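Local coordinates for glycosyl hyrolase, family 3 (Deinococcus radiodurans, PDB 3TEV), which probably hydrolyses O-glycosidic bonds and is built on a family 3 glycoside hydrolase TIM-barrel domain, at residues A[152-157]-A[209-214]; A[202-207]-A[227-232]; A[130-135]-A[163-168]; A[174-179]-A[258-263]; A[126-131]-A[219-224]. All coordinates share one frame; numbering follows the deposited sequence.

Contact 1: A[152-157]-A[209-214]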
# COMPACT_ATOMS: atom_id res chain seq x y z
N SER A 152 16.58 -13.77 -4.92
CA SER A 152 16.12 -14.37 -6.18
C SER A 152 15.30 -15.67 -6.01
O SER A 152 14.94 -16.34 -6.99
CB SER A 152 17.29 -14.57 -7.17
OG SER A 152 18.37 -15.30 -6.60
N ASP A 153 14.99 -15.99 -4.75
CA ASP A 153 14.15 -17.13 -4.40
C ASP A 153 13.24 -16.75 -3.23
O ASP A 153 13.55 -15.83 -2.47
CB ASP A 153 15.01 -18.36 -4.07
CG ASP A 153 15.92 -18.14 -2.87
OD1 ASP A 153 17.14 -17.91 -3.08
OD2 ASP A 153 15.43 -18.19 -1.73
N ALA A 154 12.12 -17.45 -3.12
CA ALA A 154 11.09 -17.19 -2.10
C ALA A 154 11.61 -17.29 -0.66
O ALA A 154 11.25 -16.48 0.20
CB ALA A 154 9.91 -18.12 -2.31
N ALA A 155 12.47 -18.29 -0.42
CA ALA A 155 13.04 -18.57 0.90
C ALA A 155 13.82 -17.39 1.47
O ALA A 155 13.64 -17.04 2.64
CB ALA A 155 13.95 -19.86 0.86
N ARG A 156 14.67 -16.78 0.64
CA ARG A 156 15.48 -15.62 1.05
C ARG A 156 14.62 -14.37 1.25
O ARG A 156 14.83 -13.59 2.18
CB ARG A 156 16.57 -15.32 0.03
CG ARG A 156 17.64 -14.32 0.49
CD ARG A 156 18.60 -14.95 1.48
NE ARG A 156 19.27 -16.10 0.88
CZ ARG A 156 20.55 -16.15 0.54
NH1 ARG A 156 21.35 -15.10 0.74
NH2 ARG A 156 21.03 -17.25 -0.01
N VAL A 157 13.64 -14.18 0.38
CA VAL A 157 12.75 -13.04 0.50
C VAL A 157 11.87 -13.18 1.74
O VAL A 157 11.71 -12.22 2.50
CB VAL A 157 11.95 -12.82 -0.80
CG1 VAL A 157 10.75 -11.83 -0.60
CG2 VAL A 157 12.92 -12.35 -1.91
N LEU A 209 3.80 -15.91 -5.01
CA LEU A 209 2.87 -15.94 -3.89
C LEU A 209 3.48 -16.40 -2.56
O LEU A 209 2.95 -16.06 -1.51
CB LEU A 209 1.67 -16.85 -4.23
CG LEU A 209 0.79 -16.40 -5.40
CD1 LEU A 209 -0.25 -17.46 -5.79
CD2 LEU A 209 0.10 -15.09 -5.08
N ALA A 210 4.59 -17.14 -2.60
CA ALA A 210 5.11 -17.80 -1.39
C ALA A 210 5.45 -16.86 -0.23
O ALA A 210 5.06 -17.14 0.91
CB ALA A 210 6.28 -18.74 -1.72
N PRO A 211 6.17 -15.76 -0.49
CA PRO A 211 6.52 -14.90 0.67
C PRO A 211 5.29 -14.24 1.34
O PRO A 211 5.25 -14.13 2.56
CB PRO A 211 7.48 -13.86 0.07
CG PRO A 211 7.94 -14.46 -1.24
CD PRO A 211 6.77 -15.26 -1.74
N PHE A 212 4.31 -13.82 0.54
CA PHE A 212 3.10 -13.21 1.09
C PHE A 212 2.33 -14.24 1.88
O PHE A 212 1.83 -13.95 2.97
CB PHE A 212 2.18 -12.69 -0.02
CG PHE A 212 2.75 -11.55 -0.80
CD1 PHE A 212 2.65 -10.23 -0.34
CD2 PHE A 212 3.36 -11.79 -2.03
CE1 PHE A 212 3.18 -9.17 -1.08
CE2 PHE A 212 3.89 -10.74 -2.78
CZ PHE A 212 3.80 -9.42 -2.31
N ARG A 213 2.21 -15.44 1.32
CA ARG A 213 1.48 -16.49 2.00
C ARG A 213 2.15 -16.83 3.33
O ARG A 213 1.48 -16.92 4.35
CB ARG A 213 1.32 -17.73 1.11
CG ARG A 213 0.43 -18.85 1.69
CD ARG A 213 -0.10 -19.73 0.55
NE ARG A 213 -0.44 -21.11 0.92
CZ ARG A 213 -1.28 -21.91 0.23
NH1 ARG A 213 -1.90 -21.46 -0.87
NH2 ARG A 213 -1.51 -23.15 0.65
N ALA A 214 3.47 -16.98 3.32
CA ALA A 214 4.21 -17.32 4.54
C ALA A 214 4.15 -16.22 5.60
O ALA A 214 4.22 -16.50 6.80
CB ALA A 214 5.67 -17.68 4.20
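The ring that meets the partner helix is the pyrrolidine of P211: its CG and CB both rest against the methyl CG1 of V157, with CG 3.9 Å from that carbon, and CG also approaches the carbonyl oxygen A154 O at 4.1 Å. The planar groups of the two segments are turned to other tasks. The phenyl ring of F212 meets F180 edge-to-face, while the carboxylate of D153 takes the backbone N-H of R156 on the syn side of OD2, 30° out of its plane. That bond, 2.9 Å from R156 N to D153 OD2, makes D153 the N-cap of the helix beginning at A154.

Next to the proline, A154 CB touches A210 CB at 3.7 Å, methyl against methyl, and the backbones come near enough for A154 CA and P211 CA to lie 5.8 Å apart. With alanine at both 154 and 210, the helices can come this close. V157 places CG1 opposite to its backbone N (chi1 167°), which turns this methyl onto the proline ring, the two side chains crossing obliquely. The contact joins the first turn of helix 154-169, which precedes barrel strand 174-180, to the short helix 210-215, which follows it. Around it, A154 packs on I136, and A154 O is hydrogen-bonded to the hydroxyl of T158.

Since methyl and ring carbons carry nearly all of the touching surface, the two helices are held here by shape and apolar burial; no polar bond joins the two segments, and the D153 cap serves its own helix.

Contact 2: A[202-207]-A[227-232]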
# COMPACT_ATOMS: atom_id res chain seq x y z
N ALA A 202 0.91 -23.38 -10.04
CA ALA A 202 1.94 -24.10 -9.28
C ALA A 202 3.25 -23.30 -9.22
O ALA A 202 3.88 -23.22 -8.17
CB ALA A 202 2.17 -25.51 -9.86
N GLU A 203 3.64 -22.70 -10.34
CA GLU A 203 4.78 -21.79 -10.37
C GLU A 203 4.56 -20.58 -9.45
O GLU A 203 5.46 -20.19 -8.72
CB GLU A 203 5.09 -21.33 -11.80
CG GLU A 203 5.63 -22.42 -12.74
CD GLU A 203 5.81 -21.92 -14.19
OE1 GLU A 203 4.80 -21.71 -14.92
OE2 GLU A 203 6.98 -21.73 -14.59
N LEU A 204 3.36 -20.01 -9.48
CA LEU A 204 3.04 -18.87 -8.62
C LEU A 204 3.14 -19.22 -7.15
O LEU A 204 3.73 -18.47 -6.37
CB LEU A 204 1.66 -18.29 -8.95
CG LEU A 204 1.51 -17.63 -10.33
CD1 LEU A 204 0.07 -17.18 -10.60
CD2 LEU A 204 2.48 -16.47 -10.49
N ASP A 205 2.57 -20.37 -6.79
CA ASP A 205 2.62 -20.91 -5.43
C ASP A 205 4.04 -21.08 -4.88
O ASP A 205 4.28 -20.82 -3.71
CB ASP A 205 1.91 -22.28 -5.38
CG ASP A 205 0.39 -22.16 -5.43
OD1 ASP A 205 -0.13 -21.06 -5.13
OD2 ASP A 205 -0.28 -23.15 -5.79
N ALA A 206 4.95 -21.53 -5.73
CA ALA A 206 6.34 -21.76 -5.33
C ALA A 206 7.18 -20.47 -5.35
O ALA A 206 8.22 -20.39 -4.68
CB ALA A 206 6.98 -22.84 -6.22
N GLY A 207 6.75 -19.48 -6.14
CA GLY A 207 7.49 -18.24 -6.33
C GLY A 207 6.73 -17.03 -5.80
O GLY A 207 6.65 -16.83 -4.58
N ILE A 227 -1.04 -5.69 -12.08
CA ILE A 227 -0.48 -6.72 -12.96
C ILE A 227 -1.53 -7.78 -13.24
O ILE A 227 -2.30 -8.14 -12.36
CB ILE A 227 0.76 -7.38 -12.30
CG1 ILE A 227 1.83 -6.32 -12.01
CG2 ILE A 227 1.33 -8.54 -13.16
CD1 ILE A 227 2.85 -6.78 -10.96
N VAL A 228 -1.57 -8.26 -14.47
CA VAL A 228 -2.51 -9.30 -14.87
C VAL A 228 -1.81 -10.66 -14.72
O VAL A 228 -0.75 -10.88 -15.33
CB VAL A 228 -3.03 -9.09 -16.35
CG1 VAL A 228 -4.06 -10.14 -16.71
CG2 VAL A 228 -3.64 -7.70 -16.53
N TYR A 229 -2.37 -11.54 -13.89
CA TYR A 229 -1.87 -12.92 -13.74
C TYR A 229 -2.82 -13.88 -14.46
O TYR A 229 -3.92 -14.14 -13.96
CB TYR A 229 -1.73 -13.31 -12.27
CG TYR A 229 -0.75 -12.43 -11.55
CD1 TYR A 229 0.53 -12.88 -11.20
CD2 TYR A 229 -1.09 -11.11 -11.26
CE1 TYR A 229 1.44 -12.02 -10.57
CE2 TYR A 229 -0.21 -10.27 -10.63
CZ TYR A 229 1.05 -10.71 -10.29
OH TYR A 229 1.87 -9.80 -9.65
N ASP A 230 -2.40 -14.38 -15.63
CA ASP A 230 -3.18 -15.33 -16.43
C ASP A 230 -3.77 -16.49 -15.62
O ASP A 230 -4.88 -16.95 -15.88
CB ASP A 230 -2.33 -15.95 -17.55
CG ASP A 230 -1.88 -14.94 -18.60
OD1 ASP A 230 -2.31 -13.77 -18.57
OD2 ASP A 230 -1.08 -15.32 -19.47
N ALA A 231 -3.01 -16.98 -14.64
CA ALA A 231 -3.40 -18.18 -13.92
C ALA A 231 -4.43 -17.88 -12.84
O ALA A 231 -5.04 -18.79 -12.31
CB ALA A 231 -2.18 -18.89 -13.33
N LEU A 232 -4.65 -16.60 -12.54
CA LEU A 232 -5.55 -16.15 -11.47
C LEU A 232 -6.79 -15.44 -11.99
O LEU A 232 -7.91 -15.68 -11.53
CB LEU A 232 -4.82 -15.21 -10.51
CG LEU A 232 -3.56 -15.73 -9.81
CD1 LEU A 232 -2.99 -14.70 -8.86
CD2 LEU A 232 -3.87 -17.03 -9.06
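L204 carries the whole of this contact from the helical side, pushing its two methyls into the turn formed by Y229, A231 and L232. Its CG stands beside the backbone N and opposite to the carbonyl carbon (chi1 -67°), and from there the branches part. CD1 sits 3.9 Å from A231 CB and 4.0 Å from L232 CG, the two leucines reaching toward each other tip to tip. CD2 goes to the tyrosine, 4.1 Å from Y229 CD1, at the edge of the ring and near its plane. The turn is held in shape by a backbone bond of 2.9 Å from L232 N to Y229 O.

Strand 228-229 pairs in parallel with strand 196-197, a small two-stranded sheet apart from the eight strands of the TIM barrel, and helix 201-206 follows 196-197 directly. The leucine thus packs the helix onto this sheet, and it touches V197 as well. Farther along the ring, Y229 OH is hydrogen-bonded to G182 O, which fixes the polar end of the tyrosine while its CD1 edge is left to the leucine methyl.

The outward side is different in kind. A202, E203 and A206 are exposed and reach nothing of segment 227-232, and the acidic groups there pair locally: D205 forms a salt bridge with R201, and E203 OE1 is hydrogen-bonded to S200 N. In segment 227-232, D230, partly exposed, forms a salt bridge with R196. A231 lies between these two regions, partly exposed itself but with its CB against L204.

Contact 3: A[130-135]-A[163-168]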
# COMPACT_ATOMS: atom_id res chain seq x y z
N PHE A 130 5.83 1.93 3.43
CA PHE A 130 5.60 0.97 2.35
C PHE A 130 6.82 0.08 2.11
O PHE A 130 7.53 0.24 1.11
CB PHE A 130 5.23 1.70 1.06
CG PHE A 130 3.81 2.16 1.01
CD1 PHE A 130 2.78 1.26 0.77
CD2 PHE A 130 3.50 3.51 1.15
CE1 PHE A 130 1.44 1.70 0.72
CE2 PHE A 130 2.18 3.97 1.08
CZ PHE A 130 1.14 3.09 0.87
N THR A 131 7.10 -0.81 3.07
CA THR A 131 8.06 -1.92 2.95
C THR A 131 7.49 -3.04 3.84
O THR A 131 6.64 -2.77 4.68
CB THR A 131 9.52 -1.61 3.47
OG1 THR A 131 9.47 -0.90 4.72
CG2 THR A 131 10.36 -0.88 2.44
N PRO A 132 7.97 -4.28 3.65
CA PRO A 132 9.02 -4.68 2.70
C PRO A 132 8.50 -4.99 1.30
O PRO A 132 7.34 -5.36 1.11
CB PRO A 132 9.58 -5.96 3.33
CG PRO A 132 8.33 -6.60 3.97
CD PRO A 132 7.47 -5.43 4.43
N VAL A 133 9.39 -4.84 0.33
CA VAL A 133 9.22 -5.42 -0.98
C VAL A 133 9.34 -6.94 -0.77
O VAL A 133 10.33 -7.40 -0.21
CB VAL A 133 10.33 -4.91 -1.92
CG1 VAL A 133 10.45 -5.77 -3.19
CG2 VAL A 133 10.09 -3.43 -2.26
N LEU A 134 8.32 -7.70 -1.17
CA LEU A 134 8.39 -9.16 -1.15
C LEU A 134 8.42 -9.70 -2.56
O LEU A 134 8.26 -10.91 -2.78
CB LEU A 134 7.21 -9.77 -0.38
CG LEU A 134 6.97 -9.39 1.08
CD1 LEU A 134 5.72 -10.07 1.68
CD2 LEU A 134 8.20 -9.69 1.91
N ASP A 135 8.60 -8.81 -3.53
CA ASP A 135 8.84 -9.21 -4.92
C ASP A 135 10.13 -10.02 -4.96
O ASP A 135 11.05 -9.77 -4.19
CB ASP A 135 8.94 -7.98 -5.84
CG ASP A 135 7.75 -7.03 -5.71
OD1 ASP A 135 6.59 -7.49 -5.59
OD2 ASP A 135 7.97 -5.80 -5.75
N ALA A 163 11.86 -10.17 8.91
CA ALA A 163 12.67 -9.28 9.73
C ALA A 163 12.24 -7.82 9.57
O ALA A 163 12.15 -7.08 10.55
CB ALA A 163 14.15 -9.44 9.38
N ALA A 164 11.98 -7.42 8.33
CA ALA A 164 11.55 -6.05 8.02
C ALA A 164 10.20 -5.73 8.65
O ALA A 164 10.02 -4.64 9.22
CB ALA A 164 11.51 -5.86 6.51
N LEU A 165 9.27 -6.68 8.55
CA LEU A 165 7.94 -6.53 9.17
C LEU A 165 8.07 -6.37 10.68
O LEU A 165 7.45 -5.47 11.27
CB LEU A 165 7.04 -7.72 8.85
CG LEU A 165 6.62 -7.95 7.39
CD1 LEU A 165 6.16 -9.39 7.23
CD2 LEU A 165 5.50 -6.99 6.95
N ALA A 166 8.88 -7.23 11.30
CA ALA A 166 9.00 -7.26 12.76
C ALA A 166 9.69 -6.01 13.31
O ALA A 166 9.35 -5.54 14.37
CB ALA A 166 9.73 -8.54 13.23
N GLY A 167 10.69 -5.51 12.59
CA GLY A 167 11.35 -4.26 12.96
C GLY A 167 10.41 -3.07 12.98
O GLY A 167 10.57 -2.18 13.81
N HIS A 168 9.43 -3.04 12.07
CA HIS A 168 8.45 -1.95 12.05
C HIS A 168 7.41 -2.14 13.14
O HIS A 168 7.16 -1.25 13.94
CB HIS A 168 7.78 -1.86 10.67
CG HIS A 168 8.60 -1.12 9.66
ND1 HIS A 168 9.59 -1.72 8.92
CD2 HIS A 168 8.60 0.19 9.31
CE1 HIS A 168 10.16 -0.81 8.14
NE2 HIS A 168 9.58 0.35 8.36
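P132 lays its ring across helix 154-169, CB against A164 CB at 3.7 Å and CD against L165 CD2 at 3.6 Å. The proline and the leucine cross at about a right angle, so that CG and CD2 of L165 together meet the CG-CD side of the ring. The peptide bond before P132 is cis, which bends the chain just where the ring is presented to the helix.

One helical turn beyond A164, the imidazole of H168 is approached obliquely by T131 OG1, 3.5 Å from CE1. The threonine hydroxyl stands between its own backbone N and carbonyl carbon (chi1 43°), which brings it to this ring. H168 is held by its own helix: ND1 donates to A164 O at 3.0 Å in a nearly straight bond (169°), with the oxygen lying in the ring plane. The same oxygen also receives a weak bond from H168 N, and the in-plane ND1 bond helps to fix the rotation of the ring. A leucine in place of H168 would lose the ND1 donor, probably leaving A164 O without its side-chain partner and the new side chain free to turn beside T131.

Behind the proline, L165 also rests on P175, and the loop runs on beside strand 174-180, where L134 N bonds to K178 O. Loop, helix and strand together form the beta-alpha-beta crossover from strand 128-129 through helix 154-169 to strand 174-180, the right-handed connection from which TIM barrels are built.

Contact 4: A[174-179]-A[258-263]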
# COMPACT_ATOMS: atom_id res chain seq x y z
N ALA A 174 3.23 0.70 11.12
CA ALA A 174 2.66 -0.32 10.26
C ALA A 174 3.54 -0.47 9.03
O ALA A 174 3.84 0.53 8.39
CB ALA A 174 1.25 0.05 9.83
N PRO A 175 3.98 -1.69 8.71
CA PRO A 175 4.66 -1.87 7.44
C PRO A 175 3.63 -2.32 6.41
O PRO A 175 2.58 -2.83 6.78
CB PRO A 175 5.66 -2.98 7.75
CG PRO A 175 4.96 -3.82 8.76
CD PRO A 175 4.06 -2.90 9.55
N CYS A 176 3.91 -2.15 5.13
CA CYS A 176 2.97 -2.62 4.11
C CYS A 176 3.75 -3.41 3.07
O CYS A 176 4.60 -2.84 2.38
CB CYS A 176 2.26 -1.43 3.46
SG CYS A 176 0.99 -1.83 2.21
N ALA A 177 3.49 -4.71 2.97
CA ALA A 177 4.15 -5.57 2.00
C ALA A 177 3.69 -5.23 0.57
O ALA A 177 2.50 -4.97 0.34
CB ALA A 177 3.84 -7.02 2.31
N LYS A 178 4.62 -5.22 -0.38
CA LYS A 178 4.28 -4.94 -1.77
C LYS A 178 5.16 -5.77 -2.73
O LYS A 178 6.19 -6.28 -2.29
CB LYS A 178 4.42 -3.45 -2.04
CG LYS A 178 5.77 -2.90 -1.67
CD LYS A 178 5.82 -1.38 -1.76
CE LYS A 178 7.28 -0.93 -1.82
NZ LYS A 178 7.43 0.53 -1.64
N HIS A 179 4.75 -5.98 -3.99
CA HIS A 179 3.43 -5.62 -4.55
C HIS A 179 2.66 -6.88 -4.90
O HIS A 179 2.98 -7.57 -5.87
CB HIS A 179 3.58 -4.83 -5.85
CG HIS A 179 4.54 -3.70 -5.76
ND1 HIS A 179 5.90 -3.89 -5.62
CD2 HIS A 179 4.35 -2.36 -5.82
CE1 HIS A 179 6.51 -2.71 -5.58
NE2 HIS A 179 5.58 -1.77 -5.69
N VAL A 258 -5.35 -4.80 5.97
CA VAL A 258 -5.69 -3.73 5.04
C VAL A 258 -5.17 -4.08 3.64
O VAL A 258 -4.01 -4.47 3.47
CB VAL A 258 -5.05 -2.41 5.50
CG1 VAL A 258 -5.07 -1.31 4.39
CG2 VAL A 258 -5.70 -1.93 6.82
N ILE A 259 -6.04 -3.96 2.63
CA ILE A 259 -5.57 -4.04 1.25
C ILE A 259 -5.63 -2.65 0.66
O ILE A 259 -6.68 -2.01 0.68
CB ILE A 259 -6.41 -4.99 0.43
CG1 ILE A 259 -6.32 -6.40 1.03
CG2 ILE A 259 -5.98 -4.95 -1.04
CD1 ILE A 259 -7.28 -7.41 0.39
N VAL A 260 -4.49 -2.16 0.15
CA VAL A 260 -4.42 -0.85 -0.48
C VAL A 260 -4.00 -1.03 -1.95
O VAL A 260 -3.21 -1.91 -2.24
CB VAL A 260 -3.47 0.15 0.32
CG1 VAL A 260 -2.06 -0.40 0.40
CG2 VAL A 260 -3.43 1.54 -0.34
N THR A 261 -4.55 -0.23 -2.86
CA THR A 261 -4.18 -0.31 -4.27
C THR A 261 -2.87 0.42 -4.49
O THR A 261 -2.62 1.43 -3.81
CB THR A 261 -5.12 0.47 -5.14
OG1 THR A 261 -4.89 1.89 -4.88
CG2 THR A 261 -6.56 0.08 -4.87
N ASP A 262 -2.05 -0.03 -5.44
CA ASP A 262 -0.93 0.80 -5.88
C ASP A 262 -1.49 2.13 -6.43
O ASP A 262 -2.70 2.26 -6.70
CB ASP A 262 -0.12 0.05 -6.95
CG ASP A 262 1.33 0.58 -7.10
OD1 ASP A 262 1.64 1.70 -6.64
OD2 ASP A 262 2.18 -0.15 -7.69
N SER A 263 -0.62 3.12 -6.60
CA SER A 263 -1.01 4.44 -7.11
C SER A 263 -1.90 4.37 -8.38
O SER A 263 -1.50 3.77 -9.39
CB SER A 263 0.26 5.25 -7.40
OG SER A 263 -0.04 6.40 -8.19
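D262 and H179 meet inside a TIM barrel, in segments 258-263 and 174-179. In the sheet, 174-180 and 258-261 are separated by 221-224, so the side chains touch over the intervening strand.

The aspartate can be followed outward from CB, which points toward segment 174-179. CG lies opposite to the backbone N (chi1 -158°), and the carboxylate then divides its work. OD1 receives the backbone N-H of S263 at 2.7 Å, on its anti side and 25° out of the carboxylate plane, and it also packs beside the methyl of M223. OD2 comes to within 3.6 Å of H179 CD2, a carbon, approaching the imidazole obliquely with the two planes 34° apart. The main-chain oxygen D262 O accepts a bond from T261 OG1. Replacing D262 by an alanine would probably leave S263 N without this acceptor and open a gap between M223 and the H179 ring.

H179 is positioned from its other side. Its ND1 is hydrogen-bonded to D135 OD2, and the ring of H183 meets it edge-to-face. The peptide between K178 and H179 is cis, and K178 CB lies 3.7 Å from the plane of the H179 ring, over its centre.

Farther back along the strands, C176 and V260 make the apolar part of the contact, next to W128 and M223. C176 SG lies opposite to its backbone N and points at the valine, ending 3.8 Å from V260 CG1.

Contact 5: A[126-131]-A[219-224]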
# COMPACT_ATOMS: atom_id res chain seq x y z
N ILE A 126 5.02 9.52 11.75
CA ILE A 126 4.59 8.67 10.65
C ILE A 126 4.25 7.29 11.22
O ILE A 126 5.00 6.76 12.04
CB ILE A 126 5.69 8.55 9.56
CG1 ILE A 126 5.72 9.85 8.73
CG2 ILE A 126 5.43 7.36 8.64
CD1 ILE A 126 7.07 10.14 8.05
N ASN A 127 3.13 6.72 10.79
CA ASN A 127 2.71 5.42 11.32
C ASN A 127 2.56 4.31 10.27
O ASN A 127 2.05 3.23 10.56
CB ASN A 127 1.44 5.57 12.18
CG ASN A 127 0.22 6.10 11.39
OD1 ASN A 127 0.34 6.54 10.25
ND2 ASN A 127 -0.95 6.03 12.01
N TRP A 128 3.04 4.58 9.05
CA TRP A 128 2.93 3.62 7.97
C TRP A 128 4.10 3.79 7.00
O TRP A 128 4.36 4.89 6.52
CB TRP A 128 1.58 3.80 7.27
CG TRP A 128 1.32 3.01 6.01
CD1 TRP A 128 2.20 2.77 4.98
CD2 TRP A 128 0.05 2.47 5.58
NE1 TRP A 128 1.56 2.08 3.95
CE2 TRP A 128 0.25 1.88 4.31
CE3 TRP A 128 -1.22 2.42 6.15
CZ2 TRP A 128 -0.78 1.23 3.61
CZ3 TRP A 128 -2.24 1.78 5.44
CH2 TRP A 128 -2.01 1.18 4.20
N ASN A 129 4.80 2.69 6.72
CA ASN A 129 5.90 2.68 5.75
C ASN A 129 5.64 1.60 4.70
O ASN A 129 5.27 0.47 5.04
CB ASN A 129 7.24 2.42 6.46
CG ASN A 129 8.44 2.68 5.56
OD1 ASN A 129 8.32 3.33 4.51
ND2 ASN A 129 9.61 2.20 5.97
N PHE A 130 5.83 1.93 3.43
CA PHE A 130 5.60 0.97 2.35
C PHE A 130 6.82 0.08 2.11
O PHE A 130 7.53 0.24 1.11
CB PHE A 130 5.23 1.70 1.06
CG PHE A 130 3.81 2.16 1.01
CD1 PHE A 130 2.78 1.26 0.77
CD2 PHE A 130 3.50 3.51 1.15
CE1 PHE A 130 1.44 1.70 0.72
CE2 PHE A 130 2.18 3.97 1.08
CZ PHE A 130 1.14 3.09 0.87
N THR A 131 7.10 -0.81 3.07
CA THR A 131 8.06 -1.92 2.95
C THR A 131 7.49 -3.04 3.84
O THR A 131 6.64 -2.77 4.68
CB THR A 131 9.52 -1.61 3.47
OG1 THR A 131 9.47 -0.90 4.72
CG2 THR A 131 10.36 -0.88 2.44
N THR A 219 1.67 -9.57 8.61
CA THR A 219 1.50 -8.48 7.65
C THR A 219 0.19 -7.71 7.88
O THR A 219 -0.88 -8.18 7.49
CB THR A 219 1.57 -9.03 6.19
OG1 THR A 219 2.75 -9.82 6.04
CG2 THR A 219 1.59 -7.90 5.18
N PRO A 220 0.26 -6.52 8.49
CA PRO A 220 -0.97 -5.75 8.80
C PRO A 220 -1.61 -5.06 7.58
O PRO A 220 -2.80 -4.70 7.63
CB PRO A 220 -0.49 -4.70 9.80
CG PRO A 220 0.99 -4.94 9.99
CD PRO A 220 1.47 -5.80 8.89
N ALA A 221 -0.83 -4.89 6.50
CA ALA A 221 -1.28 -4.23 5.26
C ALA A 221 -0.53 -4.78 4.06
O ALA A 221 0.67 -5.13 4.15
CB ALA A 221 -1.09 -2.74 5.34
N ILE A 222 -1.25 -4.86 2.94
CA ILE A 222 -0.70 -5.34 1.69
C ILE A 222 -1.06 -4.37 0.57
O ILE A 222 -2.21 -3.97 0.48
CB ILE A 222 -1.28 -6.71 1.34
CG1 ILE A 222 -0.80 -7.76 2.35
CG2 ILE A 222 -0.86 -7.10 -0.09
CD1 ILE A 222 -1.27 -9.18 2.04
N MSE A 223 -0.09 -4.01 -0.26
CA MSE A 223 -0.32 -3.17 -1.41
C MSE A 223 -0.36 -4.03 -2.66
O MSE A 223 0.55 -4.86 -2.88
CB MSE A 223 0.75 -2.12 -1.56
CG MSE A 223 0.44 -1.09 -2.65
SE MSE A 223 2.06 -0.23 -3.19
CE MSE A 223 1.51 1.57 -3.28
N THR A 224 -1.40 -3.84 -3.48
CA THR A 224 -1.58 -4.65 -4.67
C THR A 224 -0.92 -4.05 -5.90
O THR A 224 -0.78 -2.84 -6.01
CB THR A 224 -3.03 -4.72 -5.06
OG1 THR A 224 -3.41 -3.42 -5.55
CG2 THR A 224 -3.87 -5.08 -3.88
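F130 and M223 come nearest in backbone terms, their CA atoms 8.1 Å apart, because strands 128-129 and 221-224 run parallel in the TIM-barrel sheet with strand 174-180 between them. Their side chains therefore meet inside the barrel. F130 is the centre of an inverse gamma turn, with a weak bond from T131 N to N129 O, and the turn ends the strand where the phenyl ring reaches inward.

M223, modelled as selenomethionine, sends its chain out opposite to its backbone N (chi1 -172°) and bends near the tip. Its methyl CE lies 4.0 Å from F130 CE1, and SE stands 5.0 Å from the ring centroid, 43° off the ring normal. This is an oblique Met-aromatic contact, the two side chains crossing at about a right angle.

The other side of the phenyl ring belongs to W128, whose NE1 lies 3.1 Å above the plane and over its centre. F130 CD1 in turn lies at the edge of the indole, in its plane, so the indole NE1 covers one face of the phenyl ring while the selenomethionine comes in obliquely from the other side. K178 adds a hold on the turn from outside the two segments, its NZ bonded to F130 O. W128 carries the second, lighter contact: beside C176, its CH2 approaches the methyl A221 CB obliquely at 4.2 Å.

From the N terminus, segment 126-131 opens contact 5 and runs into 130-135, which opens contact 3. Contact 3 closes first, at 163-168, joining the loop after one barrel strand to the following helix. Contact 1 starts within that span at 152-157, crosses contact 3, and closes at 209-214 inside the longer span of contact 5, which ends at 219-224. Contact 4 opens at 174-179, after contact 3 is complete, and closes last, at 258-263. It crosses contacts 1 and 5 and encloses contact 2, which itself crosses both. Contacts 4 and 5 tie barrel strands from within; contacts 1 and 3 bind outer helices, and contact 2 the small peripheral sheet.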